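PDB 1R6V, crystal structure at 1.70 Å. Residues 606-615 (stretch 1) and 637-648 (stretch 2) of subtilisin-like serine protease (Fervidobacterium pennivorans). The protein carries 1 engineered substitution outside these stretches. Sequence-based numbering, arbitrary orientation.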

# COMPACT_ATOMS: atom_id res chain seq x y z
N SER A 606 8.47 25.06 18.59
CA SER A 606 9.85 25.51 18.46
C SER A 606 10.10 26.42 19.66
O SER A 606 9.16 26.96 20.26
CB SER A 606 10.07 26.29 17.15
OG SER A 606 9.88 25.44 16.02
N PHE A 607 11.37 26.59 20.01
CA PHE A 607 11.76 27.40 21.18
C PHE A 607 12.49 28.66 20.76
O PHE A 607 13.32 28.63 19.86
CB PHE A 607 12.69 26.60 22.10
CG PHE A 607 12.16 25.25 22.50
CD1 PHE A 607 10.89 25.14 23.06
CD2 PHE A 607 12.94 24.10 22.36
CE1 PHE A 607 10.40 23.90 23.48
CE2 PHE A 607 12.46 22.86 22.77
CZ PHE A 607 11.19 22.76 23.33
N GLY A 608 12.19 29.76 21.41
CA GLY A 608 12.88 30.98 21.06
C GLY A 608 13.13 31.86 22.26
O GLY A 608 12.70 31.57 23.38
N ILE A 609 13.83 32.96 22.01
CA ILE A 609 14.11 33.93 23.04
C ILE A 609 13.89 35.30 22.42
O ILE A 609 14.24 35.53 21.26
CB ILE A 609 15.57 33.79 23.55
CG1 ILE A 609 15.70 32.46 24.29
CG2 ILE A 609 15.92 34.95 24.46
CD1 ILE A 609 17.02 32.24 24.94
N GLN A 610 13.26 36.18 23.18
CA GLN A 610 13.03 37.54 22.72
C GLN A 610 13.47 38.50 23.82
O GLN A 610 13.46 38.16 25.00
CB GLN A 610 11.55 37.78 22.39
CG GLN A 610 10.59 37.59 23.56
CD GLN A 610 9.17 38.05 23.24
OE1 GLN A 610 8.73 39.11 23.69
NE2 GLN A 610 8.46 37.25 22.45
N THR A 611 13.86 39.70 23.41
CA THR A 611 14.30 40.74 24.34
C THR A 611 13.65 42.05 23.88
O THR A 611 13.44 42.23 22.68
CB THR A 611 15.83 40.89 24.32
OG1 THR A 611 16.22 42.00 25.15
CG2 THR A 611 16.32 41.12 22.91
N LEU A 612 13.35 42.94 24.82
CA LEU A 612 12.70 44.21 24.50
C LEU A 612 13.60 45.11 23.65
O LEU A 612 13.13 45.77 22.72
CB LEU A 612 12.31 44.95 25.79
CG LEU A 612 11.32 46.12 25.66
CD1 LEU A 612 9.97 45.59 25.17
CD2 LEU A 612 11.14 46.80 27.02
N LEU A 613 14.89 45.12 23.96
CA LEU A 613 15.86 45.93 23.22
C LEU A 613 16.83 45.05 22.45
O LEU A 613 17.18 43.96 22.89
CB LEU A 613 16.63 46.84 24.19
CG LEU A 613 15.78 47.82 25.01
CD1 LEU A 613 16.67 48.53 26.02
CD2 LEU A 613 15.10 48.82 24.08
N PRO A 614 17.27 45.51 21.27
CA PRO A 614 18.20 44.77 20.43
C PRO A 614 19.52 44.46 21.11
O PRO A 614 20.03 45.26 21.89
CB PRO A 614 18.38 45.68 19.22
CG PRO A 614 18.19 47.04 19.80
CD PRO A 614 17.00 46.85 20.70
N ALA A 615 20.08 43.29 20.82
CA ALA A 615 21.34 42.88 21.41
C ALA A 615 22.48 43.75 20.90
O ALA A 615 22.60 44.02 19.71
CB ALA A 615 21.62 41.42 21.09
N VAL A 637 21.84 31.63 18.25
CA VAL A 637 22.62 32.85 18.37
C VAL A 637 21.69 34.04 18.21
O VAL A 637 20.93 34.11 17.25
CB VAL A 637 23.71 32.92 17.27
CG1 VAL A 637 24.49 34.22 17.41
CG2 VAL A 637 24.65 31.71 17.38
N LEU A 638 21.72 34.94 19.18
CA LEU A 638 20.92 36.16 19.12
C LEU A 638 21.90 37.14 18.48
O LEU A 638 22.83 37.60 19.14
CB LEU A 638 20.53 36.62 20.52
CG LEU A 638 19.75 37.94 20.65
CD1 LEU A 638 18.36 37.78 20.01
CD2 LEU A 638 19.62 38.30 22.11
N LYS A 639 21.70 37.43 17.20
CA LYS A 639 22.60 38.33 16.47
C LYS A 639 22.48 39.78 16.93
O LYS A 639 21.41 40.24 17.32
CB LYS A 639 22.33 38.23 14.97
CG LYS A 639 22.74 36.90 14.34
CD LYS A 639 22.56 36.91 12.82
CE LYS A 639 22.93 35.57 12.18
NZ LYS A 639 22.85 35.61 10.68
N ALA A 640 23.60 40.50 16.91
CA ALA A 640 23.56 41.89 17.34
C ALA A 640 22.54 42.63 16.48
O ALA A 640 22.38 42.34 15.30
CB ALA A 640 24.93 42.53 17.20
N GLY A 641 21.83 43.57 17.09
CA GLY A 641 20.84 44.34 16.36
C GLY A 641 19.47 43.69 16.28
O GLY A 641 18.53 44.32 15.79
N THR A 642 19.34 42.46 16.76
CA THR A 642 18.06 41.75 16.72
C THR A 642 17.46 41.60 18.11
O THR A 642 18.16 41.73 19.12
CB THR A 642 18.20 40.36 16.07
OG1 THR A 642 18.93 39.49 16.94
CG2 THR A 642 18.94 40.46 14.74
N THR A 643 16.17 41.30 18.17
CA THR A 643 15.46 41.15 19.44
C THR A 643 14.92 39.74 19.67
O THR A 643 14.22 39.51 20.64
CB THR A 643 14.28 42.12 19.53
OG1 THR A 643 13.48 41.99 18.35
CG2 THR A 643 14.78 43.56 19.65
N TRP A 644 15.23 38.81 18.78
CA TRP A 644 14.75 37.44 18.96
C TRP A 644 15.53 36.43 18.15
O TRP A 644 16.13 36.74 17.12
CB TRP A 644 13.27 37.34 18.59
CG TRP A 644 12.98 37.56 17.13
CD1 TRP A 644 12.91 38.76 16.48
CD2 TRP A 644 12.77 36.55 16.13
NE1 TRP A 644 12.67 38.56 15.14
CE2 TRP A 644 12.59 37.22 14.89
CE3 TRP A 644 12.73 35.15 16.16
CZ2 TRP A 644 12.37 36.53 13.69
CZ3 TRP A 644 12.51 34.46 14.95
CH2 TRP A 644 12.33 35.16 13.74
N THR A 645 15.53 35.19 18.63
CA THR A 645 16.18 34.13 17.89
C THR A 645 15.55 32.80 18.27
O THR A 645 14.77 32.74 19.22
CB THR A 645 17.71 34.08 18.14
OG1 THR A 645 18.30 33.19 17.19
CG2 THR A 645 18.03 33.60 19.56
N ILE A 646 15.87 31.76 17.50
CA ILE A 646 15.34 30.42 17.74
C ILE A 646 16.47 29.55 18.29
O ILE A 646 17.62 29.70 17.89
CB ILE A 646 14.80 29.78 16.43
CG1 ILE A 646 13.65 30.62 15.86
CG2 ILE A 646 14.29 28.37 16.70
CD1 ILE A 646 14.11 31.83 15.11
N ILE A 647 16.13 28.63 19.18
CA ILE A 647 17.12 27.75 19.79
C ILE A 647 16.75 26.29 19.57
O ILE A 647 15.65 25.88 19.91
CB ILE A 647 17.15 27.94 21.33
CG1 ILE A 647 17.35 29.41 21.68
CG2 ILE A 647 18.25 27.07 21.93
CD1 ILE A 647 18.69 29.96 21.32
N ASP A 648 17.67 25.49 19.04
CA ASP A 648 17.37 24.07 18.86
C ASP A 648 18.65 23.25 18.72
O ASP A 648 19.75 23.79 18.84
CB ASP A 648 16.42 23.87 17.67
CG ASP A 648 17.01 24.35 16.37
OD1 ASP A 648 18.19 24.07 16.11
OD2 ASP A 648 16.26 25.01 15.59
O HOH W 1 13.30 25.04 18.90

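Strand 606-610 of this subtilisin-like protease runs antiparallel to the strand that starts at Trp644, and side chains alternate between two faces: Phe607, Ile609, Thr645 and Ile647 on one, Gln610, Trp644 and Ile646 on the other. Ile609 N donates to Thr645 O (3.0 Å) and Thr645 N returns a bond to Ile609 O (2.9 Å); Ile647 N reaches Phe607 O (2.9 Å), while a water accepts from Phe607 N and donates to Ile647 O (2.7 Å each). Thr611 N to Thr643 O (2.8 Å) carries the ladder past the strand.

On the first face, Ile609 (chi1 m, chi2 t) is extended, and its CD1 lies 4.3 Å from CG1 of Ile647, whose chi angles are both m. Thr645 takes chi1 t, which lets OG1 donate to Val637 O (2.8 Å). Phe607 has chi1 m, but its ring leads away; Ile647 O lies at the ring edge, near its plane.

On the other face, Gln610 and Trp644 both adopt chi1 p; their CB atoms meet at 4.2 Å, while the ends of both side chains lead away. Ile646 (chi1 m, chi2 p) sets its CG2 3.3 Å from Phe607 O. Opposite it, a CB on Gly608 would lie 3.0 Å from Thr645 O, a clash.

Beyond the strands, Thr643 (chi1 p) sets CG2 3.6 Å from Pro614 N, and its CB lies 4.1 Å from CG2 of Thr611 (chi1 t). Chi1 t and chi2 p of Leu638 bring CD2 rather than CD1 up to Ala615 CB (3.8 Å). The backbone of Ala615 holds the type II turn 639-642: Ala615 N donates to Thr642 O (3.0 Å) and Gly641 N to Ala615 O (2.8 Å). Gly641 has phi 86°, where a CB would jam against the preceding carbonyl. Thr642 N closes the turn on Lys639 O (3.1 Å), and chi1 p places Thr642 OG1 to donate to the same oxygen (2.6 Å).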